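Glyoxalase/bleomycin resistance protein/dioxygenase (Sphaerobacter thermophilus, PDB 4HC5) belongs to the glyoxalase/bleomycin resistance/dioxygenase (vicinal oxygen chelate) superfamily and may act as a dioxygenase, with its substrate unknown. Local coordinates at residues Glu92-Lys95 / Thr96-Arg100. Numbering follows the deposited sequence.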
ATOM      1  N   GLU A  92      -6.884  11.727 -20.318  1.00 21.73           N
ATOM      2  CA  GLU A  92      -5.701  12.586 -20.303  1.00 22.01           C
ATOM      3  C   GLU A  92      -4.491  11.853 -19.766  1.00 20.21           C
ATOM      4  O   GLU A  92      -3.386  11.988 -20.288  1.00 21.36           O
ATOM      5  CB  GLU A  92      -5.961  13.847 -19.500  1.00 27.46           C
ATOM      6  CG  GLU A  92      -4.827  14.831 -19.607  1.00 38.16           C
ATOM      7  CD  GLU A  92      -4.677  15.391 -21.045  1.00 43.23           C
ATOM      8  OE1 GLU A  92      -3.554  15.769 -21.388  1.00 68.81           O
ATOM      9  OE2 GLU A  92      -5.664  15.442 -21.852  1.00 60.77           O
ATOM     10  N   ALA A  93      -4.693  11.085 -18.686  1.00 19.87           N
ATOM     11  CA  ALA A  93      -3.573  10.324 -18.090  1.00 18.44           C
ATOM     12  C   ALA A  93      -3.007   9.340 -19.132  1.00 18.20           C
ATOM     13  O   ALA A  93      -1.787   9.223 -19.336  1.00 19.57           O
ATOM     14  CB  ALA A  93      -3.950   9.602 -16.795  1.00 20.53           C
ATOM     15  N   TYR A  94      -3.903   8.625 -19.757  1.00 17.61           N
ATOM     16  CA  TYR A  94      -3.477   7.670 -20.772  1.00 18.32           C
ATOM     17  C   TYR A  94      -2.707   8.353 -21.926  1.00 18.68           C
ATOM     18  O   TYR A  94      -1.646   7.878 -22.347  1.00 18.12           O
ATOM     19  CB  TYR A  94      -4.657   6.879 -21.326  1.00 18.91           C
ATOM     20  CG  TYR A  94      -4.366   5.978 -22.487  1.00 17.76           C
ATOM     21  CD1 TYR A  94      -3.753   4.761 -22.331  1.00 17.99           C
ATOM     22  CD2 TYR A  94      -4.667   6.362 -23.761  1.00 21.32           C
ATOM     23  CE1 TYR A  94      -3.448   3.945 -23.406  1.00 18.40           C
ATOM     24  CE2 TYR A  94      -4.349   5.566 -24.860  1.00 21.02           C
ATOM     25  CZ  TYR A  94      -3.740   4.360 -24.685  1.00 19.77           C
ATOM     26  OH  TYR A  94      -3.465   3.539 -25.792  1.00 22.52           O
ATOM     27  N   LYS A  95      -3.238   9.455 -22.448  1.00 20.28           N
ATOM     28  CA  LYS A  95      -2.647  10.171 -23.557  1.00 20.38           C
ATOM     29  C   LYS A  95      -1.252  10.666 -23.134  1.00 21.03           C
ATOM     30  O   LYS A  95      -0.249  10.420 -23.839  1.00 21.72           O
ATOM     31  CB  LYS A  95      -3.523  11.325 -23.978  1.00 23.89           C
ATOM     32  CG  LYS A  95      -2.991  12.022 -25.229  1.00 28.16           C
ATOM     33  CD  LYS A  95      -4.085  12.935 -25.714  1.00 38.34           C
ATOM     34  CE  LYS A  95      -3.709  14.383 -25.696  1.00 52.64           C
ATOM     35  NZ  LYS A  95      -3.066  14.681 -26.985  1.00 63.43           N
ATOM     36  N   THR A  96      -1.197  11.437 -22.027  1.00 21.48           N
ATOM     37  CA  THR A  96       0.067  12.084 -21.685  1.00 22.14           C
ATOM     38  C   THR A  96       1.096  11.061 -21.197  1.00 21.58           C
ATOM     39  O   THR A  96       2.243  11.090 -21.563  1.00 22.36           O
ATOM     40  CB  THR A  96      -0.170  13.139 -20.650  1.00 22.56           C
ATOM     41  OG1 THR A  96      -1.097  14.094 -21.242  1.00 28.96           O
ATOM     42  CG2 THR A  96       1.113  13.782 -20.131  1.00 25.33           C
ATOM     43  N   LEU A  97       0.661  10.104 -20.384  1.00 19.31           N
ATOM     44  CA  LEU A  97       1.620   9.071 -19.950  1.00 18.58           C
ATOM     45  C   LEU A  97       2.162   8.219 -21.106  1.00 18.37           C
ATOM     46  O   LEU A  97       3.327   7.867 -21.137  1.00 20.19           O
ATOM     47  CB  LEU A  97       1.070   8.167 -18.835  1.00 18.34           C
ATOM     48  CG  LEU A  97       0.806   8.894 -17.477  1.00 18.10           C
ATOM     49  CD1 LEU A  97       0.208   7.892 -16.467  1.00 20.96           C
ATOM     50  CD2 LEU A  97       2.054   9.595 -16.913  1.00 21.34           C
ATOM     51  N   THR A  98       1.290   7.913 -22.089  1.00 18.04           N
ATOM     52  CA  THR A  98       1.769   7.205 -23.295  1.00 19.76           C
ATOM     53  C   THR A  98       2.834   8.054 -24.038  1.00 22.09           C
ATOM     54  O   THR A  98       3.845   7.542 -24.460  1.00 22.68           O
ATOM     55  CB  THR A  98       0.609   6.883 -24.248  1.00 19.90           C
ATOM     56  OG1 THR A  98      -0.217   5.918 -23.593  1.00 20.54           O
ATOM     57  CG2 THR A  98       1.078   6.253 -25.553  1.00 23.12           C
ATOM     58  N   GLU A  99       2.568   9.338 -24.205  1.00 21.39           N
ATOM     59  CA  GLU A  99       3.537  10.304 -24.825  1.00 22.94           C
ATOM     60  C   GLU A  99       4.915  10.300 -24.105  1.00 21.13           C
ATOM     61  O   GLU A  99       5.948  10.382 -24.696  1.00 25.77           O
ATOM     62  CB  GLU A  99       2.980  11.717 -24.848  1.00 26.61           C
ATOM     63  CG  GLU A  99       1.850  11.987 -25.816  1.00 30.33           C
ATOM     64  CD  GLU A  99       1.229  13.381 -25.647  1.00 40.34           C
ATOM     65  OE1 GLU A  99       1.788  14.218 -24.881  1.00 53.91           O
ATOM     66  OE2 GLU A  99       0.167  13.616 -26.287  1.00 51.25           O
ATOM     67  N   ARG A 100       4.852  10.060 -22.781  1.00 21.70           N
ATOM     68  CA  ARG A 100       5.996  10.100 -21.879  1.00 22.59           C
ATOM     69  C   ARG A 100       6.719   8.753 -21.817  1.00 24.73           C
ATOM     70  O   ARG A 100       7.714   8.595 -21.122  1.00 27.14           O
ATOM     71  CB  ARG A 100       5.633  10.558 -20.481  1.00 21.45           C
ATOM     72  CG  ARG A 100       5.236  11.999 -20.382  1.00 21.78           C
ATOM     73  CD  ARG A 100       4.869  12.404 -18.979  1.00 24.54           C
ATOM     74  NE  ARG A 100       4.367  13.750 -18.891  1.00 26.67           N
ATOM     75  CZ  ARG A 100       3.878  14.294 -17.815  1.00 24.61           C
ATOM     76  NH1 ARG A 100       3.452  15.533 -17.876  1.00 29.51           N
ATOM     77  NH2 ARG A 100       3.857  13.608 -16.682  1.00 24.61           N
TER
HETATM   78  O   HOH W   1      -1.754  16.178 -19.486  1.00 56.92           O
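Over one face of the Y94 ring sits the hydroxyl of T98, its OG1 3.8 Å from Y94 CE1 and displaced toward the rim; F104 of strand 103-110 meets the same ring edge-to-face. The R100 guanidinium carries the methyl CG2 of T96 over one face, again off-centre, while R100 NH2 bonds to T34 O. T98 OG1 lies beside its own backbone N (chi1 -67°), which brings it back one turn to donate to Y94 O at 2.7 Å. Y94 O also accepts T98 N at 2.9 Å, and the two donors arrive from opposite faces of the carbonyl plane. Two residues earlier along the helix, T96 N donates to E92 O at 2.8 Å, nearly straight at 172°. A water joins E92 OE1 (2.7 Å) to T96 OG1 (2.8 Å), spanning the two side chains. K95 NZ and E99 OE2 form a long salt bridge of 3.5 Å, the lysine chain bending at chi3 and chi4. A93, T96, L97 and R100 pack on M10 of the second subunit, while L97 also meets F104. With A93 and L97 buried but K95, T98 and E99 exposed, helix 90-99 is amphipathic; the T98 hydroxyl gives Y94 O a second donor, whereas the solvent-exposed K95-E99 bridge is probably a weak tie.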